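Local coordinates for protein lovastatin nonaketide synthase mokA (Monascus pilosus, PDB 6AD3) that carries out the iterative nine-step assembly of the nonaketide in monacolin K (lovastatin) biosynthesis, and is represented here by its condensation domain, at residues Ser95-Asn100 against Arg461-Tyr466; His126-Thr131 against Leu145-Phe150; Thr216-Val221 against Ala364-Phe369. The protein carries 1 engineered substitution. One frame throughout, in Å; residues are numbered along the deposited sequence.

In the fold
All three contacts lie within the condensation domain. Interaction 1 joins parts 361 residues apart, and inside the loop it closes come interaction 2, a local contact, and then interaction 3, which spans 143 residues. Interaction 1 sits where strand 453-460, at the edge of a five-stranded mixed sheet, leads back to strand 468-473 of the six-stranded sheet, the crossover between the domain's two halves. Interaction 2 belongs to a three-stranded antiparallel sheet; helix 213-227 of interaction 3 packs on the five-stranded one. Centres of interactions 2 and 3 are 15 Å apart and the two touch, at His-126 and Met-366. Interaction 1 stands about 21 Å and 19 Å from them, centre to centre, without touching.

Interaction 1: residues Ser95-Asn100 against Arg461-Tyr466; sequences STIFNN and RERTPY
Ile-97 O receives the backbone N-H of Arg-463 at 3.0 Å in an almost straight bond (169° at the hydrogen), which joins the 3-10 turn before strand 100-107 to the loop leaving strand 453-460. Ile-97 then spreads its branches over two flat groups. With CG1 set between the backbone N and the carbonyl carbon (chi1 65°), CG1 stands over the centre of the Phe-98 ring, whereas CG2 covers one face of the Arg-463 guanidinium, 3.8 Å from NH1 and offset toward the rim. The Arg-463 chain, extended from CG to NE, crosses Ile-97 at about a right angle, and its NH1 goes on to Ser-298 O.

Phe-98 meets the loop differently: the Arg-463 carbonyl oxygen lies in the ring plane, 3.6 Å from CE1, and Glu-462 OE1 approaches CD1 obliquely at 3.5 Å. Glu-462 CG sits between N and the carbonyl carbon with the chain extended beyond, which runs the carboxylate beside Phe-98, the planes 77° apart.

Asn-100 OD1 takes two donors. Glu-462 N reaches it at 3.0 Å from above the carbonyl plane, and a water donates to it while accepting from Arg-461 NE. Asn-100 ND2 is bonded to Tyr-206 O, so both ends of this buried amide are used and its rotation is fixed. The chemistry implies a junction held by two hydrogen bonds from backbone N-H groups, one to a backbone carbonyl and one to a side-chain amide oxygen, while Arg-461 and Glu-462 find their ionic partners outside the two segments: Asp-438, and Arg-208, which, judged by sequence, stands at the second histidine position of the HHxxxDG signature.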
loop_
_atom_site.group_PDB
_atom_site.type_symbol
_atom_site.label_atom_id
_atom_site.label_comp_id
_atom_site.label_asym_id
_atom_site.label_seq_id
_atom_site.Cartn_x
_atom_site.Cartn_y
_atom_site.Cartn_z
ATOM N N SER A 95 -12.528 -10.845 7.350
ATOM C CA SER A 95 -11.752 -10.284 6.251
ATOM C C SER A 95 -12.246 -8.884 5.793
ATOM O O SER A 95 -11.646 -8.276 4.907
ATOM C CB SER A 95 -11.714 -11.284 5.104
ATOM O OG SER A 95 -12.971 -11.397 4.509
ATOM N N THR A 96 -13.286 -8.348 6.448
ATOM C CA THR A 96 -13.702 -6.977 6.250
ATOM C C THR A 96 -12.547 -5.999 6.530
ATOM O O THR A 96 -12.470 -4.925 5.917
ATOM C CB THR A 96 -14.899 -6.611 7.141
ATOM O OG1 THR A 96 -15.951 -7.591 6.967
ATOM C CG2 THR A 96 -15.424 -5.234 6.766
ATOM N N ILE A 97 -11.612 -6.415 7.375
ATOM C CA ILE A 97 -10.458 -5.552 7.733
ATOM C C ILE A 97 -9.537 -5.342 6.538
ATOM O O ILE A 97 -8.653 -4.496 6.586
ATOM C CB ILE A 97 -9.629 -6.134 8.935
ATOM C CG1 ILE A 97 -8.984 -7.448 8.561
ATOM C CG2 ILE A 97 -10.476 -6.309 10.184
ATOM C CD1 ILE A 97 -7.958 -7.907 9.568
ATOM N N PHE A 98 -9.717 -6.122 5.469
ATOM C CA PHE A 98 -8.856 -6.016 4.271
ATOM C C PHE A 98 -9.552 -5.262 3.140
ATOM O O PHE A 98 -9.035 -5.162 2.026
ATOM C CB PHE A 98 -8.431 -7.394 3.778
ATOM C CG PHE A 98 -7.636 -8.180 4.766
ATOM C CD1 PHE A 98 -6.512 -7.656 5.357
ATOM C CD2 PHE A 98 -8.067 -9.436 5.164
ATOM C CE1 PHE A 98 -5.829 -8.351 6.348
ATOM C CE2 PHE A 98 -7.395 -10.136 6.151
ATOM C CZ PHE A 98 -6.216 -9.634 6.673
ATOM N N ASN A 99 -10.651 -4.603 3.460
ATOM C CA ASN A 99 -11.230 -3.658 2.535
ATOM C C ASN A 99 -10.285 -2.464 2.317
ATOM O O ASN A 99 -9.485 -2.114 3.191
ATOM C CB ASN A 99 -12.557 -3.106 3.069
ATOM C CG ASN A 99 -13.700 -4.135 3.046
ATOM O OD1 ASN A 99 -13.575 -5.271 2.572
ATOM N ND2 ASN A 99 -14.856 -3.701 3.571
ATOM N N ASN A 100 -10.406 -1.844 1.142
ATOM C CA ASN A 100 -9.672 -0.615 0.828
ATOM C C ASN A 100 -10.632 0.418 0.292
ATOM O O ASN A 100 -11.483 0.114 -0.578
ATOM C CB ASN A 100 -8.609 -0.892 -0.231
ATOM C CG ASN A 100 -7.686 -2.010 0.140
ATOM O OD1 ASN A 100 -6.682 -1.790 0.827
ATOM N ND2 ASN A 100 -8.045 -3.235 -0.236
ATOM N N ARG A 461 -6.815 2.184 3.850
ATOM C CA ARG A 461 -6.276 0.960 3.293
ATOM C C ARG A 461 -6.470 -0.196 4.275
ATOM O O ARG A 461 -6.667 0.026 5.481
ATOM C CB ARG A 461 -4.782 1.150 3.035
ATOM C CG ARG A 461 -4.486 2.175 1.974
ATOM C CD ARG A 461 -2.991 2.348 1.757
ATOM N NE ARG A 461 -2.406 1.153 1.193
ATOM C CZ ARG A 461 -1.108 1.014 0.930
ATOM N NH1 ARG A 461 -0.268 2.003 1.166
ATOM N NH2 ARG A 461 -0.657 -0.129 0.463
ATOM N N GLU A 462 -6.383 -1.416 3.766
ATOM C CA GLU A 462 -6.489 -2.612 4.573
ATOM C C GLU A 462 -5.554 -2.551 5.750
ATOM O O GLU A 462 -4.472 -1.994 5.655
ATOM C CB GLU A 462 -6.153 -3.865 3.747
ATOM C CG GLU A 462 -4.719 -3.869 3.200
ATOM C CD GLU A 462 -4.324 -5.160 2.523
ATOM O OE1 GLU A 462 -5.154 -6.090 2.483
ATOM O OE2 GLU A 462 -3.225 -5.203 1.926
ATOM N N ARG A 463 -5.927 -3.255 6.817
ATOM C CA ARG A 463 -5.001 -3.496 7.923
ATOM C C ARG A 463 -3.897 -4.420 7.459
ATOM O O ARG A 463 -4.065 -5.162 6.487
ATOM C CB ARG A 463 -5.717 -4.137 9.111
ATOM C CG ARG A 463 -6.760 -3.234 9.739
ATOM C CD ARG A 463 -7.334 -3.862 11.010
ATOM N NE ARG A 463 -8.463 -3.100 11.533
ATOM C CZ ARG A 463 -9.244 -3.518 12.537
ATOM N NH1 ARG A 463 -8.971 -4.649 13.200
ATOM N NH2 ARG A 463 -10.221 -2.739 12.968
ATOM N N THR A 464 -2.748 -4.285 8.120
ATOM C CA THR A 464 -1.589 -5.120 7.874
ATOM C C THR A 464 -0.988 -5.487 9.231
ATOM O O THR A 464 -1.346 -4.887 10.243
ATOM C CB THR A 464 -0.535 -4.401 7.005
ATOM O OG1 THR A 464 0.103 -3.386 7.767
ATOM C CG2 THR A 464 -1.144 -3.781 5.803
ATOM N N PRO A 465 -0.086 -6.474 9.260
ATOM C CA PRO A 465 0.417 -6.957 10.538
ATOM C C PRO A 465 1.575 -6.141 11.093
ATOM O O PRO A 465 2.077 -6.444 12.193
ATOM C CB PRO A 465 0.899 -8.371 10.207
ATOM C CG PRO A 465 1.281 -8.282 8.795
ATOM C CD PRO A 465 0.235 -7.406 8.178
ATOM N N TYR A 466 2.049 -5.163 10.333
ATOM C CA TYR A 466 3.325 -4.515 10.652
ATOM C C TYR A 466 3.243 -3.576 11.879
ATOM O O TYR A 466 2.307 -2.790 12.005
ATOM C CB TYR A 466 3.834 -3.775 9.402
ATOM C CG TYR A 466 4.010 -4.719 8.254
ATOM C CD1 TYR A 466 5.025 -5.675 8.260
ATOM C CD2 TYR A 466 3.082 -4.774 7.222
ATOM C CE1 TYR A 466 5.105 -6.658 7.287
ATOM C CE2 TYR A 466 3.185 -5.735 6.227
ATOM C CZ TYR A 466 4.180 -6.702 6.291
ATOM O OH TYR A 466 4.263 -7.681 5.352
HETATM O O HOH W 1 -3.903 -1.124 0.339
#

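Interaction 2: residues His126-Thr131 against Leu145-Phe150; sequences HEIFRT and LAQIVF
Thr-131 and Val-149 form an antiparallel, non-hydrogen-bonded pair at the start of a β-hairpin, with strand 145-150 as the middle strand of a three-stranded sheet and strand 72-77 on its other side. Thr-131 CA comes 3.2 Å from Ile-148 O in a CA-H···O contact. Thr-131 CG2 lies against Gln-147 CB, and its OG1 faces Val-149 CG2. That hydroxyl donates to Glu-127 O at 2.7 Å from above the carbonyl plane; Arg-130 N reaches the same oxygen from the opposite face, so the turn is gripped twice.

Phe-150 and Arg-130 are joined by two bonds. Phe-150 N donates to Arg-130 O at 2.8 Å, and this oxygen also sits at the ring edge, 3.4 Å from CD2. In return Arg-130 NH2 reaches Phe-150 O at 3.1 Å, with the oxygen near the guanidinium plane. Glu-127 CA covers a face of that guanidinium, while NE bonds to Arg-124 O in helix 112-125.

Val-149 CG1 packs on Glu-127 CG at 3.7 Å. Gln-147 NE2 bonds to Pro-77 O, ending strand 72-77. A single water nearby donates both to Thr-131 OG1, at 2.8 Å, and to Gln-147 OE1, at 2.9 Å.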
loop_
_atom_site.group_PDB
_atom_site.type_symbol
_atom_site.label_atom_id
_atom_site.label_comp_id
_atom_site.label_asym_id
_atom_site.label_seq_id
_atom_site.Cartn_x
_atom_site.Cartn_y
_atom_site.Cartn_z
ATOM N N HIS A 126 -11.897 -3.682 -18.383
ATOM C CA HIS A 126 -10.898 -4.435 -17.636
ATOM C C HIS A 126 -11.484 -5.716 -17.060
ATOM O O HIS A 126 -12.362 -5.689 -16.194
ATOM C CB HIS A 126 -10.331 -3.565 -16.518
ATOM C CG HIS A 126 -9.592 -2.376 -17.019
ATOM N ND1 HIS A 126 -10.193 -1.145 -17.213
ATOM C CD2 HIS A 126 -8.390 -2.299 -17.620
ATOM C CE1 HIS A 126 -9.316 -0.322 -17.768
ATOM N NE2 HIS A 126 -8.203 -0.993 -17.982
ATOM N N GLU A 127 -10.914 -6.823 -17.480
ATOM C CA GLU A 127 -11.340 -8.123 -17.024
ATOM C C GLU A 127 -11.363 -8.229 -15.506
ATOM O O GLU A 127 -12.259 -8.834 -14.948
ATOM C CB GLU A 127 -10.430 -9.195 -17.606
ATOM C CG GLU A 127 -10.744 -9.550 -19.035
ATOM C CD GLU A 127 -9.775 -10.551 -19.629
ATOM O OE1 GLU A 127 -9.025 -11.189 -18.900
ATOM O OE2 GLU A 127 -9.928 -10.836 -20.814
ATOM N N ILE A 128 -10.367 -7.650 -14.842
ATOM C CA ILE A 128 -10.217 -7.799 -13.391
ATOM C C ILE A 128 -11.393 -7.126 -12.652
ATOM O O ILE A 128 -11.697 -7.486 -11.540
ATOM C CB ILE A 128 -8.839 -7.254 -12.911
ATOM C CG1 ILE A 128 -8.575 -7.603 -11.443
ATOM C CG2 ILE A 128 -8.738 -5.753 -13.084
ATOM C CD1 ILE A 128 -8.578 -9.090 -11.147
ATOM N N PHE A 129 -12.135 -6.252 -13.351
ATOM C CA PHE A 129 -13.314 -5.628 -12.765
ATOM C C PHE A 129 -14.581 -6.399 -13.104
ATOM O O PHE A 129 -15.695 -5.987 -12.696
ATOM C CB PHE A 129 -13.447 -4.161 -13.212
ATOM C CG PHE A 129 -12.314 -3.282 -12.760
ATOM C CD1 PHE A 129 -11.530 -3.622 -11.656
ATOM C CD2 PHE A 129 -12.011 -2.122 -13.458
ATOM C CE1 PHE A 129 -10.487 -2.809 -11.251
ATOM C CE2 PHE A 129 -10.988 -1.291 -13.035
ATOM C CZ PHE A 129 -10.211 -1.636 -11.958
ATOM N N ARG A 130 -14.434 -7.473 -13.889
ATOM C CA ARG A 130 -15.522 -8.433 -14.117
ATOM C C ARG A 130 -15.069 -9.832 -13.771
ATOM O O ARG A 130 -15.370 -10.849 -14.469
ATOM C CB ARG A 130 -16.096 -8.339 -15.523
ATOM C CG ARG A 130 -15.168 -7.992 -16.601
ATOM C CD ARG A 130 -15.949 -7.657 -17.876
ATOM N NE ARG A 130 -15.031 -7.233 -18.903
ATOM C CZ ARG A 130 -14.330 -8.028 -19.681
ATOM N NH1 ARG A 130 -13.535 -7.499 -20.573
ATOM N NH2 ARG A 130 -14.519 -9.332 -19.671
ATOM N N THR A 131 -14.336 -9.903 -12.672
ATOM C CA THR A 131 -13.796 -11.149 -12.194
ATOM C C THR A 131 -14.417 -11.562 -10.857
ATOM O O THR A 131 -14.507 -10.777 -9.908
ATOM C CB THR A 131 -12.254 -11.071 -12.105
ATOM O OG1 THR A 131 -11.718 -11.006 -13.450
ATOM C CG2 THR A 131 -11.672 -12.296 -11.423
ATOM N N LEU A 145 -8.546 -21.127 -4.833
ATOM C CA LEU A 145 -9.516 -20.204 -5.366
ATOM C C LEU A 145 -9.060 -20.055 -6.804
ATOM O O LEU A 145 -7.921 -20.322 -7.104
ATOM C CB LEU A 145 -9.439 -18.865 -4.635
ATOM C CG LEU A 145 -10.674 -18.252 -3.987
ATOM C CD1 LEU A 145 -11.413 -19.209 -3.082
ATOM C CD2 LEU A 145 -10.364 -16.962 -3.261
ATOM N N ALA A 146 -9.958 -19.700 -7.705
ATOM C CA ALA A 146 -9.550 -19.338 -9.048
ATOM C C ALA A 146 -10.304 -18.112 -9.505
ATOM O O ALA A 146 -11.382 -17.868 -9.044
ATOM C CB ALA A 146 -9.757 -20.474 -10.024
ATOM N N GLN A 147 -9.721 -17.370 -10.430
ATOM C CA GLN A 147 -10.386 -16.224 -11.042
ATOM C C GLN A 147 -11.352 -16.701 -12.142
ATOM O O GLN A 147 -10.968 -17.455 -13.022
ATOM C CB GLN A 147 -9.354 -15.285 -11.691
ATOM C CG GLN A 147 -8.242 -14.828 -10.773
ATOM C CD GLN A 147 -7.363 -13.794 -11.453
ATOM O OE1 GLN A 147 -7.754 -12.633 -11.569
ATOM N NE2 GLN A 147 -6.214 -14.221 -11.953
ATOM N N ILE A 148 -12.583 -16.234 -12.077
ATOM C CA ILE A 148 -13.549 -16.448 -13.105
ATOM C C ILE A 148 -13.809 -15.150 -13.823
ATOM O O ILE A 148 -14.275 -14.187 -13.216
ATOM C CB ILE A 148 -14.880 -16.877 -12.496
ATOM C CG1 ILE A 148 -14.691 -18.106 -11.652
ATOM C CG2 ILE A 148 -15.916 -17.081 -13.583
ATOM C CD1 ILE A 148 -15.797 -18.284 -10.606
ATOM N N VAL A 149 -13.488 -15.097 -15.106
ATOM C CA VAL A 149 -13.668 -13.854 -15.860
ATOM C C VAL A 149 -14.995 -13.910 -16.562
ATOM O O VAL A 149 -15.226 -14.792 -17.366
ATOM C CB VAL A 149 -12.538 -13.629 -16.883
ATOM C CG1 VAL A 149 -12.804 -12.375 -17.702
ATOM C CG2 VAL A 149 -11.201 -13.522 -16.169
ATOM N N PHE A 150 -15.888 -13.004 -16.201
ATOM C CA PHE A 150 -17.212 -12.957 -16.763
ATOM C C PHE A 150 -17.224 -12.068 -17.991
ATOM O O PHE A 150 -16.436 -11.112 -18.098
ATOM C CB PHE A 150 -18.208 -12.411 -15.743
ATOM C CG PHE A 150 -18.357 -13.264 -14.524
ATOM C CD1 PHE A 150 -19.161 -14.402 -14.555
ATOM C CD2 PHE A 150 -17.805 -12.883 -13.322
ATOM C CE1 PHE A 150 -19.315 -15.194 -13.422
ATOM C CE2 PHE A 150 -18.023 -13.634 -12.162
ATOM C CZ PHE A 150 -18.750 -14.805 -12.222
HETATM O O HOH W 2 -8.941 -11.430 -13.896
#

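Interaction 3: residues Thr216-Val221 against Ala364-Phe369; sequences TENIFV and AGMGFF
Asn-218 and Ala-364 make the nearest backbone approach, with CA atoms 7.0 Å apart, where a turn of helix 213-227 faces the end of helix 360-364 and the irregular chain after it; no clear backbone hydrogen bond spans that gap, and side chains bridge it.

Met-366 does most of the bridging. Its CG lies anti to the carbonyl carbon (chi1 -56°), and a bend at chi2 (-65°) swings the sulfur toward the helix. An extended last torsion carries the methyl on along the same course. As a result SD and CE both lie 3.5 Å from Asn-218 CB. The methyl also rests 3.7 Å from Ile-219 N and 4.0 Å from Ile-219 CG1, whose side chain it crosses at a slant. The thioether is thus laid along the helix surface, touching backbone as well as side-chain atoms. Met-366 further packs on Thr-215 and Glu-222 of the same helix and on His-126, Ile-128 and Phe-129, so it lies between this helix and residues 126-131.

The side chain of Asn-218 extends toward the carbonyl ends of Ala-364 and Gly-365, but the way its amide is turned is doubtful.

Past Met-366 the chain runs on extended through Gly-367, in a backbone conformation that would press a CB against the preceding carbonyl oxygen. Asp-212, which by sequence matches the aspartate of the same histidine-rich condensation motif, accepts from Phe-369 N through OD2. Between the two segments the chemistry is chiefly dispersion, a methionine end against one side of the helix at Asn-218 and Ile-219, whereas the clear hydrogen bonds of this loop go to Thr-215 (from Gly-367 O) and Asp-212, just ahead of the helical segment, and to Arg-357 (from Gly-365 O).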
loop_
_atom_site.group_PDB
_atom_site.type_symbol
_atom_site.label_atom_id
_atom_site.label_comp_id
_atom_site.label_asym_id
_atom_site.label_seq_id
_atom_site.Cartn_x
_atom_site.Cartn_y
_atom_site.Cartn_z
ATOM N N THR A 216 -6.086 2.594 -8.514
ATOM C CA THR A 216 -6.959 3.731 -8.177
ATOM C C THR A 216 -6.644 4.972 -9.010
ATOM O O THR A 216 -7.539 5.549 -9.620
ATOM C CB THR A 216 -6.866 4.074 -6.682
ATOM O OG1 THR A 216 -7.153 2.896 -5.919
ATOM C CG2 THR A 216 -7.858 5.180 -6.293
ATOM N N GLU A 217 -5.346 5.270 -9.181
ATOM C CA GLU A 217 -4.924 6.374 -10.065
ATOM C C GLU A 217 -5.436 6.128 -11.465
ATOM O O GLU A 217 -6.004 7.045 -12.114
ATOM C CB GLU A 217 -3.388 6.476 -10.081
ATOM C CG GLU A 217 -2.767 6.951 -8.762
ATOM C CD GLU A 217 -1.254 6.676 -8.640
ATOM O OE1 GLU A 217 -0.693 6.841 -7.512
ATOM O OE2 GLU A 217 -0.645 6.109 -9.573
ATOM N N ASN A 218 -5.247 4.898 -11.957
ATOM C CA ASN A 218 -5.617 4.569 -13.337
ATOM C C ASN A 218 -7.144 4.746 -13.516
ATOM O O ASN A 218 -7.589 5.155 -14.574
ATOM C CB ASN A 218 -5.211 3.140 -13.719
ATOM C CG ASN A 218 -3.707 2.959 -13.904
ATOM O OD1 ASN A 218 -3.224 1.818 -14.126
ATOM N ND2 ASN A 218 -2.980 4.059 -13.951
ATOM N N ILE A 219 -7.944 4.329 -12.527
ATOM C CA ILE A 219 -9.413 4.463 -12.653
ATOM C C ILE A 219 -9.801 5.939 -12.837
ATOM O O ILE A 219 -10.638 6.275 -13.702
ATOM C CB ILE A 219 -10.125 3.879 -11.404
ATOM C CG1 ILE A 219 -10.015 2.344 -11.439
ATOM C CG2 ILE A 219 -11.568 4.338 -11.340
ATOM C CD1 ILE A 219 -10.311 1.652 -10.127
ATOM N N PHE A 220 -9.253 6.812 -11.982
ATOM C CA PHE A 220 -9.558 8.233 -12.053
ATOM C C PHE A 220 -9.168 8.751 -13.434
ATOM O O PHE A 220 -9.927 9.450 -14.083
ATOM C CB PHE A 220 -8.798 9.016 -10.980
ATOM C CG PHE A 220 -9.510 9.139 -9.638
ATOM C CD1 PHE A 220 -9.468 8.089 -8.685
ATOM C CD2 PHE A 220 -9.999 10.391 -9.204
ATOM C CE1 PHE A 220 -9.963 8.268 -7.355
ATOM C CE2 PHE A 220 -10.449 10.567 -7.857
ATOM C CZ PHE A 220 -10.271 9.565 -6.890
ATOM N N VAL A 221 -7.960 8.435 -13.869
ATOM C CA VAL A 221 -7.463 8.923 -15.144
ATOM C C VAL A 221 -8.287 8.431 -16.349
ATOM O O VAL A 221 -8.590 9.198 -17.254
ATOM C CB VAL A 221 -5.946 8.584 -15.277
ATOM C CG1 VAL A 221 -5.483 8.713 -16.701
ATOM C CG2 VAL A 221 -5.163 9.468 -14.355
ATOM N N ALA A 364 -0.248 0.535 -17.238
ATOM C CA ALA A 364 -1.610 0.870 -17.705
ATOM C C ALA A 364 -2.680 -0.093 -17.185
ATOM O O ALA A 364 -3.855 0.234 -17.146
ATOM C CB ALA A 364 -1.635 0.911 -19.225
ATOM N N GLY A 365 -2.251 -1.237 -16.704
ATOM C CA GLY A 365 -3.175 -2.302 -16.322
ATOM C C GLY A 365 -3.907 -1.988 -15.007
ATOM O O GLY A 365 -3.448 -1.193 -14.182
ATOM N N MET A 366 -5.021 -2.665 -14.805
ATOM C CA MET A 366 -5.731 -2.643 -13.553
ATOM C C MET A 366 -5.479 -3.945 -12.805
ATOM O O MET A 366 -5.311 -5.002 -13.410
ATOM C CB MET A 366 -7.242 -2.483 -13.794
ATOM C CG MET A 366 -7.649 -1.271 -14.599
ATOM S SD MET A 366 -7.276 0.279 -13.720
ATOM C CE MET A 366 -8.092 1.445 -14.811
ATOM N N GLY A 367 -5.472 -3.854 -11.481
ATOM C CA GLY A 367 -5.466 -5.000 -10.613
ATOM C C GLY A 367 -4.453 -4.825 -9.483
ATOM O O GLY A 367 -4.027 -3.695 -9.176
ATOM N N PHE A 368 -4.156 -5.926 -8.810
ATOM C CA PHE A 368 -3.354 -5.924 -7.598
ATOM C C PHE A 368 -1.926 -6.351 -7.918
ATOM O O PHE A 368 -1.650 -7.539 -8.048
ATOM C CB PHE A 368 -3.978 -6.852 -6.553
ATOM C CG PHE A 368 -3.145 -7.066 -5.334
ATOM C CD1 PHE A 368 -2.376 -6.050 -4.805
ATOM C CD2 PHE A 368 -3.155 -8.304 -4.682
ATOM C CE1 PHE A 368 -1.679 -6.220 -3.618
ATOM C CE2 PHE A 368 -2.446 -8.477 -3.497
ATOM C CZ PHE A 368 -1.682 -7.444 -2.990
ATOM N N PHE A 369 -1.068 -5.364 -8.180
ATOM C CA PHE A 369 0.330 -5.615 -8.603
ATOM C C PHE A 369 1.314 -5.319 -7.497
ATOM O O PHE A 369 2.426 -5.814 -7.533
ATOM C CB PHE A 369 0.701 -4.757 -9.793
ATOM C CG PHE A 369 0.017 -5.158 -11.066
ATOM C CD1 PHE A 369 0.540 -6.173 -11.849
ATOM C CD2 PHE A 369 -1.190 -4.569 -11.454
ATOM C CE1 PHE A 369 -0.079 -6.525 -13.045
ATOM C CE2 PHE A 369 -1.799 -4.922 -12.647
ATOM C CZ PHE A 369 -1.235 -5.871 -13.451
#